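Long-range contacts in probable quinone reductase Qor (NADPH:quinone reductase) (Zeta-crystallin homolog protein) (Mycobacterium tuberculosis, PDB 4RVU), which binds NADPH and probably passes its electrons to quinone substrates, as other NADPH:quinone reductases do: residues D196-A201 with F229-A234; G146-V151 with T215-V220; L162-T167 with K187-D192. All coordinates share one frame; numbering follows the deposited sequence.

In the fold
All three contacts lie in the Rossmann-type nucleotide-binding domain, whose parallel sheet has the strand order 193-195, 172-176, 148-151, 217-222, 240-244, 267-269. Contact 2 pairs the two middle strands. Contact 3 is nested in the loop that contact 2 closes, and their centres are about 13 Å apart; V151 CG1 touches L162 CD1 at 4.0 Å. Contact 1 opens after contact 3 closes, and its segments alternate with those of contact 2. The centres of contacts 1 and 2 are about 14 Å apart, and S232 OG meets V220 CG1 at 3.4 Å. Contact 1 reaches NADPH directly through Y197. The side chains of T163 and L150 stay about 10 and 11 Å from the cofactor.

Contact 1 of 3, residues D196-A201 with F229-A234. With NDP (NADPH dihydro-nicotinamide-adenine-dinucleotide phosphate), chain E.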
loop_
_atom_site.group_PDB
_atom_site.type_symbol
_atom_site.label_atom_id
_atom_site.label_comp_id
_atom_site.label_asym_id
_atom_site.label_seq_id
_atom_site.Cartn_x
_atom_site.Cartn_y
_atom_site.Cartn_z
ATOM N N ASP A 196 10.832 23.536 -3.900
ATOM C CA ASP A 196 10.045 24.183 -2.864
ATOM C C ASP A 196 8.827 23.320 -2.550
ATOM O O ASP A 196 8.473 22.426 -3.320
ATOM C CB ASP A 196 9.574 25.554 -3.338
ATOM C CG ASP A 196 10.723 26.479 -3.660
ATOM O OD1 ASP A 196 11.585 26.688 -2.785
ATOM O OD2 ASP A 196 10.765 26.980 -4.799
ATOM N N TYR A 197 8.178 23.601 -1.427
ATOM C CA TYR A 197 6.954 22.892 -1.075
ATOM C C TYR A 197 5.867 23.156 -2.100
ATOM O O TYR A 197 5.794 24.258 -2.661
ATOM C CB TYR A 197 6.488 23.252 0.340
ATOM C CG TYR A 197 7.208 22.415 1.379
ATOM C CD1 TYR A 197 8.477 22.761 1.818
ATOM C CD2 TYR A 197 6.640 21.252 1.872
ATOM C CE1 TYR A 197 9.147 21.981 2.744
ATOM C CE2 TYR A 197 7.300 20.468 2.799
ATOM C CZ TYR A 197 8.549 20.837 3.228
ATOM O OH TYR A 197 9.202 20.054 4.149
ATOM N N PRO A 198 5.039 22.131 -2.372
ATOM C CA PRO A 198 3.955 22.256 -3.349
ATOM C C PRO A 198 3.017 23.408 -3.004
ATOM O O PRO A 198 2.715 23.626 -1.827
ATOM C CB PRO A 198 3.194 20.926 -3.208
ATOM C CG PRO A 198 4.173 19.973 -2.588
ATOM C CD PRO A 198 5.071 20.802 -1.729
ATOM N N GLU A 199 2.574 24.146 -4.018
ATOM C CA GLU A 199 1.484 25.098 -3.836
ATOM C C GLU A 199 0.227 24.459 -4.382
ATOM O O GLU A 199 -0.858 24.579 -3.805
ATOM C CB GLU A 199 1.756 26.421 -4.558
ATOM C CG GLU A 199 2.318 27.517 -3.660
ATOM C CD GLU A 199 1.668 27.539 -2.283
ATOM O OE1 GLU A 199 0.414 27.550 -2.196
ATOM O OE2 GLU A 199 2.420 27.533 -1.281
ATOM N N ASP A 200 0.401 23.771 -5.505
ATOM C CA ASP A 200 -0.669 23.048 -6.164
ATOM C C ASP A 200 -0.138 21.671 -6.558
ATOM O O ASP A 200 0.961 21.557 -7.111
ATOM C CB ASP A 200 -1.137 23.821 -7.400
ATOM C CG ASP A 200 -2.247 23.115 -8.141
ATOM O OD1 ASP A 200 -1.936 22.365 -9.091
ATOM O OD2 ASP A 200 -3.427 23.315 -7.774
ATOM N N ALA A 201 -0.923 20.635 -6.268
ATOM C CA ALA A 201 -0.506 19.252 -6.472
ATOM C C ALA A 201 -0.066 18.958 -7.903
ATOM O O ALA A 201 0.972 18.338 -8.129
ATOM C CB ALA A 201 -1.613 18.308 -6.046
ATOM N N PHE A 229 0.582 15.706 0.869
ATOM C CA PHE A 229 0.025 14.413 0.453
ATOM C C PHE A 229 -0.501 14.403 -0.988
ATOM O O PHE A 229 -0.149 13.515 -1.778
ATOM C CB PHE A 229 -1.068 13.919 1.407
ATOM C CG PHE A 229 -1.555 12.539 1.077
ATOM C CD1 PHE A 229 -2.625 12.359 0.209
ATOM C CD2 PHE A 229 -0.916 11.419 1.594
ATOM C CE1 PHE A 229 -3.070 11.094 -0.120
ATOM C CE2 PHE A 229 -1.358 10.138 1.268
ATOM C CZ PHE A 229 -2.443 9.983 0.405
ATOM N N ASP A 230 -1.358 15.366 -1.332
ATOM C CA ASP A 230 -1.926 15.395 -2.676
ATOM C C ASP A 230 -0.837 15.448 -3.744
ATOM O O ASP A 230 -0.924 14.765 -4.765
ATOM C CB ASP A 230 -2.896 16.571 -2.835
ATOM C CG ASP A 230 -4.104 16.450 -1.928
ATOM O OD1 ASP A 230 -4.251 15.399 -1.273
ATOM O OD2 ASP A 230 -4.913 17.407 -1.873
ATOM N N ALA A 231 0.195 16.254 -3.494
ATOM C CA ALA A 231 1.325 16.357 -4.402
ATOM C C ALA A 231 2.133 15.061 -4.471
ATOM O O ALA A 231 2.562 14.649 -5.551
ATOM C CB ALA A 231 2.212 17.524 -4.009
ATOM N N SER A 232 2.358 14.431 -3.317
ATOM C CA SER A 232 3.053 13.146 -3.277
ATOM C C SER A 232 2.320 12.118 -4.127
ATOM O O SER A 232 2.924 11.429 -4.957
ATOM C CB SER A 232 3.133 12.626 -1.842
ATOM O OG SER A 232 3.945 13.465 -1.040
ATOM N N LEU A 233 1.020 12.013 -3.904
ATOM C CA LEU A 233 0.207 11.041 -4.638
ATOM C C LEU A 233 0.269 11.296 -6.152
ATOM O O LEU A 233 0.384 10.361 -6.952
ATOM C CB LEU A 233 -1.239 11.064 -4.129
ATOM C CG LEU A 233 -2.205 10.089 -4.814
ATOM C CD1 LEU A 233 -1.722 8.673 -4.600
ATOM C CD2 LEU A 233 -3.620 10.243 -4.296
ATOM N N ALA A 234 0.224 12.569 -6.542
ATOM C CA ALA A 234 0.259 12.951 -7.960
ATOM C C ALA A 234 1.624 12.780 -8.633
ATOM O O ALA A 234 1.724 12.870 -9.862
ATOM C CB ALA A 234 -0.234 14.386 -8.129
HETATM P PA NDP E . 12.116 16.656 11.219
HETATM O O1A NDP E . 13.495 16.882 11.771
HETATM O O2A NDP E . 11.954 16.184 9.802
HETATM O O5B NDP E . 11.258 18.001 11.415
HETATM C C5B NDP E . 10.021 18.169 10.732
HETATM C C4B NDP E . 10.301 18.898 9.429
HETATM O O4B NDP E . 9.172 18.850 8.556
HETATM C C3B NDP E . 10.574 20.372 9.665
HETATM O O3B NDP E . 11.957 20.622 9.920
HETATM C C2B NDP E . 10.109 21.023 8.378
HETATM O O2B NDP E . 11.201 21.230 7.493
HETATM C C1B NDP E . 9.119 20.040 7.771
HETATM N N9A NDP E . 7.779 20.667 7.837
HETATM C C8A NDP E . 6.993 20.957 6.787
HETATM N N7A NDP E . 5.842 21.544 7.189
HETATM C C5A NDP E . 5.886 21.647 8.527
HETATM C C6A NDP E . 4.996 22.173 9.587
HETATM N N6A NDP E . 3.799 22.720 9.278
HETATM N N1A NDP E . 5.420 22.090 10.865
HETATM C C2A NDP E . 6.610 21.548 11.178
HETATM N N3A NDP E . 7.467 21.053 10.271
HETATM C C4A NDP E . 7.168 21.071 8.951
HETATM O O3 NDP E . 11.348 15.646 12.199
HETATM P PN NDP E . 11.845 14.136 12.419
HETATM O O1N NDP E . 13.059 13.895 11.563
HETATM O O2N NDP E . 11.888 13.884 13.903
HETATM O O5D NDP E . 10.628 13.285 11.809
HETATM C C5D NDP E . 10.250 13.440 10.443
HETATM C C4D NDP E . 8.811 12.985 10.254
HETATM O O4D NDP E . 8.747 11.561 10.278
HETATM C C3D NDP E . 7.929 13.472 11.385
HETATM O O3D NDP E . 6.660 13.824 10.838
HETATM C C2D NDP E . 7.767 12.273 12.294
HETATM O O2D NDP E . 6.490 12.304 12.934
HETATM C C1D NDP E . 7.882 11.110 11.321
HETATM N N1N NDP E . 8.446 9.890 11.900
HETATM C C2N NDP E . 7.797 8.740 11.705
HETATM C C3N NDP E . 8.269 7.535 12.201
HETATM C C7N NDP E . 7.483 6.283 11.949
HETATM O O7N NDP E . 7.930 5.214 12.328
HETATM N N7N NDP E . 6.319 6.374 11.309
HETATM C C4N NDP E . 9.558 7.469 12.985
HETATM C C5N NDP E . 10.172 8.784 13.116
HETATM C C6N NDP E . 9.602 9.929 12.570
HETATM P P2B NDP E . 11.053 22.195 6.216
HETATM O O1X NDP E . 9.581 22.483 6.140
HETATM O O2X NDP E . 11.895 23.392 6.555
HETATM O O3X NDP E . 11.596 21.385 5.074
#
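In the Rossmann-type domain, the loop after strand 193-195 carries a tyrosine to NADPH, and the loop and the first residue of helix 201-212 pack on helix 229-234. Y197 OH donates a hydrogen bond of 2.9 Å to O3X of the NADPH 2'-phosphate, which places the tyrosine at the phosphate. O3X lies at the edge of the ring, in its plane. R322 makes a cation-pi contact with the same ring and is itself hydrogen-bonded to NADPH. A phosphate at this position is what distinguishes NADPH from NADH.

The next residue turns to the helix. The P198 ring points its CB and CG at the methyl of A231. F204 of helix 201-212 touches both residues. A201 then sets its methyl against the backbone of helix 229-234, with CB 3.7 Å from A231 N. A201 CB also meets D230 CB at 3.9 Å, while the D230 carboxylate forms a salt bridge with R259. No hydrogen bond joins the two segments. Small side chains allow a close approach, and the CA atoms of A201 and A231 are 4.0 Å apart. The tightest carbon pair is P198 CG to A231 CB, at 3.4 Å.

Contact 2 of 3, residues G146-V151 with T215-V220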
loop_
_atom_site.group_PDB
_atom_site.type_symbol
_atom_site.label_atom_id
_atom_site.label_comp_id
_atom_site.label_asym_id
_atom_site.label_seq_id
_atom_site.Cartn_x
_atom_site.Cartn_y
_atom_site.Cartn_z
ATOM N N GLY A 146 19.078 2.938 -9.574
ATOM C CA GLY A 146 18.366 3.412 -10.750
ATOM C C GLY A 146 17.014 4.027 -10.453
ATOM O O GLY A 146 16.438 4.727 -11.303
ATOM N N ASP A 147 16.487 3.764 -9.258
ATOM C CA ASP A 147 15.218 4.363 -8.861
ATOM C C ASP A 147 15.380 5.864 -8.651
ATOM O O ASP A 147 16.496 6.370 -8.490
ATOM C CB ASP A 147 14.699 3.758 -7.547
ATOM C CG ASP A 147 14.144 2.350 -7.697
ATOM O OD1 ASP A 147 13.950 1.866 -8.832
ATOM O OD2 ASP A 147 13.891 1.723 -6.642
ATOM N N THR A 148 14.251 6.568 -8.639
ATOM C CA THR A 148 14.212 7.955 -8.193
ATOM C C THR A 148 13.127 8.034 -7.136
ATOM O O THR A 148 12.046 7.481 -7.323
ATOM C CB THR A 148 13.857 8.928 -9.331
ATOM O OG1 THR A 148 14.854 8.850 -10.354
ATOM C CG2 THR A 148 13.798 10.355 -8.804
ATOM N N VAL A 149 13.417 8.666 -6.004
ATOM C CA VAL A 149 12.417 8.803 -4.952
ATOM C C VAL A 149 12.262 10.261 -4.555
ATOM O O VAL A 149 13.177 11.060 -4.738
ATOM C CB VAL A 149 12.754 7.946 -3.698
ATOM C CG1 VAL A 149 12.832 6.473 -4.064
ATOM C CG2 VAL A 149 14.069 8.415 -3.059
ATOM N N LEU A 150 11.096 10.598 -4.018
ATOM C CA LEU A 150 10.855 11.928 -3.455
ATOM C C LEU A 150 10.854 11.839 -1.930
ATOM O O LEU A 150 10.177 10.979 -1.344
ATOM C CB LEU A 150 9.510 12.477 -3.955
ATOM C CG LEU A 150 8.936 13.739 -3.311
ATOM C CD1 LEU A 150 9.877 14.920 -3.524
ATOM C CD2 LEU A 150 7.566 14.043 -3.866
ATOM N N VAL A 151 11.627 12.715 -1.293
ATOM C CA VAL A 151 11.702 12.771 0.166
ATOM C C VAL A 151 11.370 14.183 0.627
ATOM O O VAL A 151 12.158 15.110 0.413
ATOM C CB VAL A 151 13.125 12.421 0.654
ATOM C CG1 VAL A 151 13.233 12.581 2.172
ATOM C CG2 VAL A 151 13.499 11.004 0.248
ATOM N N THR A 215 7.800 10.064 -16.070
ATOM C CA THR A 215 7.588 8.783 -15.383
ATOM C C THR A 215 7.026 8.943 -13.976
ATOM O O THR A 215 6.120 8.209 -13.567
ATOM C CB THR A 215 8.882 7.951 -15.294
ATOM O OG1 THR A 215 9.445 7.792 -16.601
ATOM C CG2 THR A 215 8.600 6.571 -14.698
ATOM N N GLY A 216 7.549 9.914 -13.238
ATOM C CA GLY A 216 7.236 10.021 -11.828
ATOM C C GLY A 216 8.251 9.214 -11.038
ATOM O O GLY A 216 9.092 8.519 -11.623
ATOM N N VAL A 217 8.167 9.294 -9.712
ATOM C CA VAL A 217 9.108 8.597 -8.834
ATOM C C VAL A 217 8.634 7.185 -8.434
ATOM O O VAL A 217 7.436 6.928 -8.351
ATOM C CB VAL A 217 9.424 9.446 -7.575
ATOM C CG1 VAL A 217 10.241 10.700 -7.948
ATOM C CG2 VAL A 217 8.142 9.825 -6.838
ATOM N N GLN A 218 9.574 6.273 -8.195
ATOM C CA GLN A 218 9.215 4.907 -7.802
ATOM C C GLN A 218 8.594 4.851 -6.405
ATOM O O GLN A 218 7.833 3.924 -6.082
ATOM C CB GLN A 218 10.424 3.968 -7.885
ATOM C CG GLN A 218 10.671 3.397 -9.276
ATOM C CD GLN A 218 11.142 4.442 -10.264
ATOM O OE1 GLN A 218 12.074 5.204 -9.983
ATOM N NE2 GLN A 218 10.492 4.496 -11.429
ATOM N N ALA A 219 8.928 5.833 -5.572
ATOM C CA ALA A 219 8.373 5.920 -4.222
ATOM C C ALA A 219 8.423 7.355 -3.712
ATOM O O ALA A 219 9.326 8.113 -4.062
ATOM C CB ALA A 219 9.125 5.001 -3.278
ATOM N N VAL A 220 7.456 7.720 -2.882
ATOM C CA VAL A 220 7.531 8.983 -2.154
ATOM C C VAL A 220 7.627 8.669 -0.674
ATOM O O VAL A 220 6.839 7.882 -0.154
ATOM C CB VAL A 220 6.270 9.835 -2.358
ATOM C CG1 VAL A 220 6.326 11.079 -1.456
ATOM C CG2 VAL A 220 6.126 10.230 -3.818
HETATM O O HOH W 1 14.336 6.643 -11.983
#
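The side chains of L150 and V220 lie side by side and point the same way from two neighbouring parallel strands of the Rossmann-type sheet. L150 CD2 meets V220 CG1 at 4.0 Å. L150 CB also touches V217 CG2, and F204 of helix 201-212 packs on the leucine. V149 and A219 point to the other face of the sheet. T148 and V217 cross at about a right angle, with T148 CG2 3.7 Å from V217 CG1.

At the start of the strands, Q218 crosses D147 obliquely, its amide plane 32° from the carboxylate. The Q218 chain bends at chi2 (69°), and OE1 takes a hydrogen bond of 2.9 Å from T148 N, nearly along its C=O axis. In return, Q218 N donates to T148 O at 2.9 Å. Further along, L150 N bonds to A219 O at 3.1 Å, in the carbonyl plane. A water bridges G146 O and T148 OG1. D147 OD2 is hydrogen-bonded to Y141 OH, and OD1 forms a salt bridge with K144.

T148 is thus gripped through both its N-H and its C=O by one residue. The glutamine amide extends the polar pairing where the chain turns a corner at Q218, while at the inner end apolar contacts of L150, V217 and V220 flank the backbone bond.

Contact 3 of 3, residues L162-T167 with K187-D192; sequences LTQWAT and KDAGAD
T163 holds CG2 anti to its backbone N and OG1 beside that N (chi1 -62°). This sends the methyl to the turn that ends helix 180-188 and leaves the hydroxyl bonded to G159 O within its own helix. T167, one helical turn on, has nearly the same torsion (chi1 -63°). That puts T167 OG1 beside its backbone N, where it bonds to T163 O and lies 3.4 Å from G190 O without a hydrogen bond. The two helices belong to the Rossmann-type domain, and the turn is a Schellman motif in which G190 takes a positive phi (118°).

The T163 methyl fits against the turn. T163 CG2 lies 3.4 Å from A191 N and 3.9 Å from A189 CB. It also touches A189 O and A191 CB. Q164 comes alongside, with Q164 CG 3.9 Å from A189 CB and its CA-H directed at A189 O. The Q164 chain runs on extended beyond CG, and its amide bonds to T300 N and L160 O. No hydrogen bond crosses between the segments. G190, with positive phi and no side chain, lets the turn come close to T167 OG1.

Each segment is braced from within. K187 NZ reaches past the turn to A191 O and D192 O, at 3.0 and 3.1 Å. The first bond lies in the carbonyl plane, but the second comes from above it. D192 OD2 forms a salt bridge with R172. On the facing helix, T163 O accepts from both T167 N and T167 OG1. The hydroxyl bond from T167 OG1 to T163 O is 2.7 Å long and approaches from above the carbonyl plane.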
loop_
_atom_site.group_PDB
_atom_site.type_symbol
_atom_site.label_atom_id
_atom_site.label_comp_id
_atom_site.label_asym_id
_atom_site.label_seq_id
_atom_site.Cartn_x
_atom_site.Cartn_y
_atom_site.Cartn_z
ATOM N N LEU A 162 17.576 9.547 5.082
ATOM C CA LEU A 162 16.993 8.941 3.879
ATOM C C LEU A 162 17.789 9.327 2.638
ATOM O O LEU A 162 18.098 8.481 1.790
ATOM C CB LEU A 162 15.523 9.355 3.702
ATOM C CG LEU A 162 14.502 8.620 4.570
ATOM C CD1 LEU A 162 13.151 9.308 4.520
ATOM C CD2 LEU A 162 14.373 7.161 4.117
ATOM N N THR A 163 18.134 10.607 2.546
ATOM C CA THR A 163 18.778 11.142 1.349
ATOM C C THR A 163 20.165 10.540 1.174
ATOM O O THR A 163 20.485 10.007 0.106
ATOM C CB THR A 163 18.840 12.664 1.413
ATOM O OG1 THR A 163 17.497 13.167 1.443
ATOM C CG2 THR A 163 19.572 13.240 0.205
ATOM N N GLN A 164 20.959 10.561 2.244
ATOM C CA GLN A 164 22.295 9.989 2.186
ATOM C C GLN A 164 22.272 8.511 1.874
ATOM O O GLN A 164 23.036 8.037 1.026
ATOM C CB GLN A 164 23.021 10.203 3.506
ATOM C CG GLN A 164 23.285 11.650 3.848
ATOM C CD GLN A 164 23.978 11.767 5.185
ATOM O OE1 GLN A 164 25.188 11.557 5.288
ATOM N NE2 GLN A 164 23.211 12.075 6.227
ATOM N N TRP A 165 21.400 7.784 2.569
ATOM C CA TRP A 165 21.391 6.330 2.479
ATOM C C TRP A 165 20.912 5.887 1.100
ATOM O O TRP A 165 21.530 5.026 0.473
ATOM C CB TRP A 165 20.505 5.729 3.570
ATOM C CG TRP A 165 20.943 4.368 4.008
ATOM C CD1 TRP A 165 21.724 3.487 3.310
ATOM C CD2 TRP A 165 20.658 3.743 5.270
ATOM N NE1 TRP A 165 21.924 2.342 4.056
ATOM C CE2 TRP A 165 21.287 2.480 5.262
ATOM C CE3 TRP A 165 19.923 4.127 6.390
ATOM C CZ2 TRP A 165 21.215 1.603 6.350
ATOM C CZ3 TRP A 165 19.852 3.255 7.471
ATOM C CH2 TRP A 165 20.492 2.007 7.440
ATOM N N ALA A 166 19.821 6.487 0.629
ATOM C CA ALA A 166 19.324 6.209 -0.720
ATOM C C ALA A 166 20.381 6.536 -1.780
ATOM O O ALA A 166 20.617 5.746 -2.695
ATOM C CB ALA A 166 18.018 6.976 -0.989
ATOM N N THR A 167 21.028 7.689 -1.652
ATOM C CA THR A 167 22.086 8.079 -2.592
ATOM C C THR A 167 23.204 7.041 -2.620
ATOM O O THR A 167 23.673 6.649 -3.689
ATOM C CB THR A 167 22.656 9.448 -2.235
ATOM O OG1 THR A 167 21.608 10.420 -2.360
ATOM C CG2 THR A 167 23.802 9.818 -3.172
ATOM N N LYS A 187 21.387 19.182 -0.580
ATOM C CA LYS A 187 22.310 18.897 -1.678
ATOM C C LYS A 187 23.568 18.193 -1.168
ATOM O O LYS A 187 24.017 17.196 -1.750
ATOM C CB LYS A 187 22.707 20.188 -2.413
ATOM C CG LYS A 187 21.609 20.814 -3.261
ATOM C CD LYS A 187 21.289 19.959 -4.478
ATOM C CE LYS A 187 22.550 19.650 -5.279
ATOM N NZ LYS A 187 22.295 18.736 -6.434
ATOM N N ASP A 188 24.140 18.718 -0.086
ATOM C CA ASP A 188 25.317 18.103 0.532
ATOM C C ASP A 188 25.051 16.658 0.944
ATOM O O ASP A 188 25.959 15.816 0.927
ATOM C CB ASP A 188 25.763 18.896 1.759
ATOM C CG ASP A 188 26.323 20.261 1.405
ATOM O OD1 ASP A 188 26.509 20.545 0.197
ATOM O OD2 ASP A 188 26.574 21.044 2.349
ATOM N N ALA A 189 23.806 16.380 1.317
ATOM C CA ALA A 189 23.389 15.028 1.704
ATOM C C ALA A 189 23.233 14.111 0.494
ATOM O O ALA A 189 23.115 12.893 0.633
ATOM C CB ALA A 189 22.097 15.082 2.488
ATOM N N GLY A 190 23.206 14.699 -0.696
ATOM C CA GLY A 190 23.169 13.909 -1.913
ATOM C C GLY A 190 21.946 14.106 -2.785
ATOM O O GLY A 190 21.828 13.465 -3.842
ATOM N N ALA A 191 21.038 14.983 -2.360
ATOM C CA ALA A 191 19.822 15.232 -3.137
ATOM C C ALA A 191 20.220 15.731 -4.512
ATOM O O ALA A 191 21.084 16.602 -4.628
ATOM C CB ALA A 191 18.920 16.236 -2.446
ATOM N N ASP A 192 19.617 15.159 -5.553
ATOM C CA ASP A 192 19.990 15.529 -6.909
ATOM C C ASP A 192 19.309 16.838 -7.296
ATOM O O ASP A 192 19.887 17.671 -7.997
ATOM C CB ASP A 192 19.652 14.410 -7.892
ATOM C CG ASP A 192 20.276 14.637 -9.253
ATOM O OD1 ASP A 192 21.516 14.793 -9.316
ATOM O OD2 ASP A 192 19.525 14.682 -10.252
#